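Local atomic coordinates of 6-phospho-beta-d glycosidase (Streptococcus pyogenes, PDB entry 5FOO), a protein that hydrolyses beta-glucosidic bonds, probably of 6-phosphorylated sugars, as a retaining glycosidase of family 1. Residues A[27-30]-A[31-34]. The protein carries 1 engineered substitution. Residues are numbered along the deposited sequence; the frame is centred on the assembly and turned at random.
Sequences HRNL and FDYW. With PO4 (phosphate ion), chain M.
Asn29 and Asp32 stack their flat ends, amide over carboxylate with the planes 24° apart, while each side chain bonds to the other's backbone: a capping box at the start of helix 30-37, in the family 1 (beta/alpha)8 barrel. In one direction Asp32 N donates to Asn29 OD1 (3.0 Å), arriving 37° above the carbonyl plane. The reciprocal bond, Asn29 N to Asp32 OD2, is 2.8 Å long and nearly straight at the hydrogen, and meets OD2 on the anti side, well out of the carboxylate plane. Asn29 reaches this position because chi1 (70°) sets CG between the backbone N and the carbonyl carbon. A water closes a second link, accepting from Asn29 ND2 and donating to Asp32 OD1 (2.6 Å); ND2 also bonds to Gln78, and OD2 forms a salt bridge with Lys25, which probably favours an ionised Asp32. Helical bonding then begins with Tyr33 N to Asn29 O (3.1 Å) and Trp34 N to Leu30 O.

Past the cap, the Phe31 ring meets that of Trp424, a residue of the 6-phosphocyclophellitol pocket; the Phe31 side chain is about 8 Å from the ligand, so the helix start borders the active site. On another flank, a phosphate ion, probably from the crystallisation liquor, is held by His27 ND1 and three Arg28 nitrogens, while His27 NE2 bonds to Asp84 O and Arg28 NH1 to Glu36. Its O4 takes two bonds, from Arg28 N and from Arg28 NE (2.9 Å), the chain bending at its third torsion to bring the guanidinium round. That group is nearly perpendicular to the Tyr33 ring, whose CD1 lies over one guanidinium face, 3.7 Å from Arg28 NH1.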
loop_
_atom_site.group_PDB
_atom_site.type_symbol
_atom_site.label_atom_id
_atom_site.label_comp_id
_atom_site.label_asym_id
_atom_site.label_seq_id
_atom_site.Cartn_x
_atom_site.Cartn_y
_atom_site.Cartn_z
ATOM N N HIS A 27 -14.598 -12.321 10.966
ATOM C CA HIS A 27 -13.582 -13.320 10.641
ATOM C C HIS A 27 -12.261 -12.737 10.988
ATOM O O HIS A 27 -12.111 -11.514 11.061
ATOM C CB HIS A 27 -13.565 -13.650 9.109
ATOM C CG HIS A 27 -14.864 -14.144 8.523
ATOM N ND1 HIS A 27 -15.265 -15.466 8.594
ATOM C CD2 HIS A 27 -15.799 -13.519 7.766
ATOM C CE1 HIS A 27 -16.403 -15.634 7.944
ATOM N NE2 HIS A 27 -16.780 -14.455 7.472
ATOM N N ARG A 28 -11.272 -13.623 11.102
ATOM C CA ARG A 28 -9.872 -13.239 11.227
ATOM C C ARG A 28 -9.157 -13.126 9.895
ATOM O O ARG A 28 -9.284 -14.006 9.023
ATOM C CB ARG A 28 -9.103 -14.257 12.098
ATOM C CG ARG A 28 -9.704 -14.379 13.519
ATOM C CD ARG A 28 -9.191 -15.600 14.276
ATOM N NE ARG A 28 -9.562 -16.816 13.582
ATOM C CZ ARG A 28 -9.235 -18.040 13.961
ATOM N NH1 ARG A 28 -8.521 -18.287 15.051
ATOM N NH2 ARG A 28 -9.657 -19.022 13.224
ATOM N N ASN A 29 -8.398 -12.043 9.755
ATOM C CA ASN A 29 -7.440 -11.970 8.708
ATOM C C ASN A 29 -6.131 -12.635 9.089
ATOM O O ASN A 29 -6.004 -13.104 10.193
ATOM C CB ASN A 29 -7.303 -10.515 8.177
ATOM C CG ASN A 29 -6.646 -9.542 9.151
ATOM O OD1 ASN A 29 -5.624 -9.808 9.751
ATOM N ND2 ASN A 29 -7.184 -8.349 9.195
ATOM N N LEU A 30 -5.159 -12.675 8.183
ATOM C CA LEU A 30 -3.892 -13.346 8.494
ATOM C C LEU A 30 -3.252 -12.742 9.693
ATOM O O LEU A 30 -2.803 -13.495 10.573
ATOM C CB LEU A 30 -2.907 -13.323 7.355
ATOM C CG LEU A 30 -3.393 -13.965 6.078
ATOM C CD1 LEU A 30 -2.305 -14.011 5.032
ATOM C CD2 LEU A 30 -3.965 -15.360 6.313
ATOM N N PHE A 31 -3.194 -11.411 9.770
ATOM C CA PHE A 31 -2.532 -10.783 10.943
ATOM C C PHE A 31 -3.269 -10.956 12.304
ATOM O O PHE A 31 -2.620 -11.139 13.331
ATOM C CB PHE A 31 -2.220 -9.316 10.700
ATOM C CG PHE A 31 -0.849 -9.080 10.130
ATOM C CD1 PHE A 31 0.270 -9.091 10.957
ATOM C CD2 PHE A 31 -0.679 -8.806 8.762
ATOM C CE1 PHE A 31 1.534 -8.859 10.423
ATOM C CE2 PHE A 31 0.570 -8.580 8.219
ATOM C CZ PHE A 31 1.697 -8.612 9.041
ATOM N N ASP A 32 -4.605 -10.935 12.290
ATOM C CA ASP A 32 -5.381 -11.187 13.463
ATOM C C ASP A 32 -5.021 -12.583 13.986
ATOM O O ASP A 32 -4.869 -12.765 15.205
ATOM C CB ASP A 32 -6.889 -11.201 13.205
ATOM C CG ASP A 32 -7.413 -9.939 12.543
ATOM O OD1 ASP A 32 -6.963 -8.837 12.908
ATOM O OD2 ASP A 32 -8.324 -10.070 11.682
ATOM N N TYR A 33 -4.945 -13.553 13.074
ATOM C CA TYR A 33 -4.640 -14.931 13.432
ATOM C C TYR A 33 -3.248 -15.097 14.036
ATOM O O TYR A 33 -3.054 -15.770 15.103
ATOM C CB TYR A 33 -4.735 -15.853 12.226
ATOM C CG TYR A 33 -4.371 -17.273 12.570
ATOM C CD1 TYR A 33 -5.253 -18.058 13.315
ATOM C CD2 TYR A 33 -3.178 -17.851 12.103
ATOM C CE1 TYR A 33 -4.942 -19.376 13.622
ATOM C CE2 TYR A 33 -2.857 -19.173 12.389
ATOM C CZ TYR A 33 -3.746 -19.915 13.169
ATOM O OH TYR A 33 -3.475 -21.193 13.464
ATOM N N TRP A 34 -2.300 -14.494 13.326
ATOM C CA TRP A 34 -0.929 -14.450 13.746
ATOM C C TRP A 34 -0.721 -13.869 15.136
ATOM O O TRP A 34 0.052 -14.420 15.940
ATOM C CB TRP A 34 -0.057 -13.691 12.734
ATOM C CG TRP A 34 1.413 -14.183 12.652
ATOM C CD1 TRP A 34 1.974 -15.288 13.249
ATOM C CD2 TRP A 34 2.456 -13.566 11.908
ATOM N NE1 TRP A 34 3.307 -15.373 12.916
ATOM C CE2 TRP A 34 3.623 -14.320 12.106
ATOM C CE3 TRP A 34 2.526 -12.400 11.127
ATOM C CZ2 TRP A 34 4.830 -13.988 11.513
ATOM C CZ3 TRP A 34 3.735 -12.074 10.514
ATOM C CH2 TRP A 34 4.855 -12.861 10.701
HETATM P P PO4 M . -12.481 -17.286 10.888
HETATM O O1 PO4 M . -11.641 -18.553 10.767
HETATM O O2 PO4 M . -13.748 -17.414 11.701
HETATM O O3 PO4 M . -12.990 -16.979 9.413
HETATM O O4 PO4 M . -11.662 -16.315 11.636
HETATM O O HOH W 1 -7.009 -6.639 11.496
#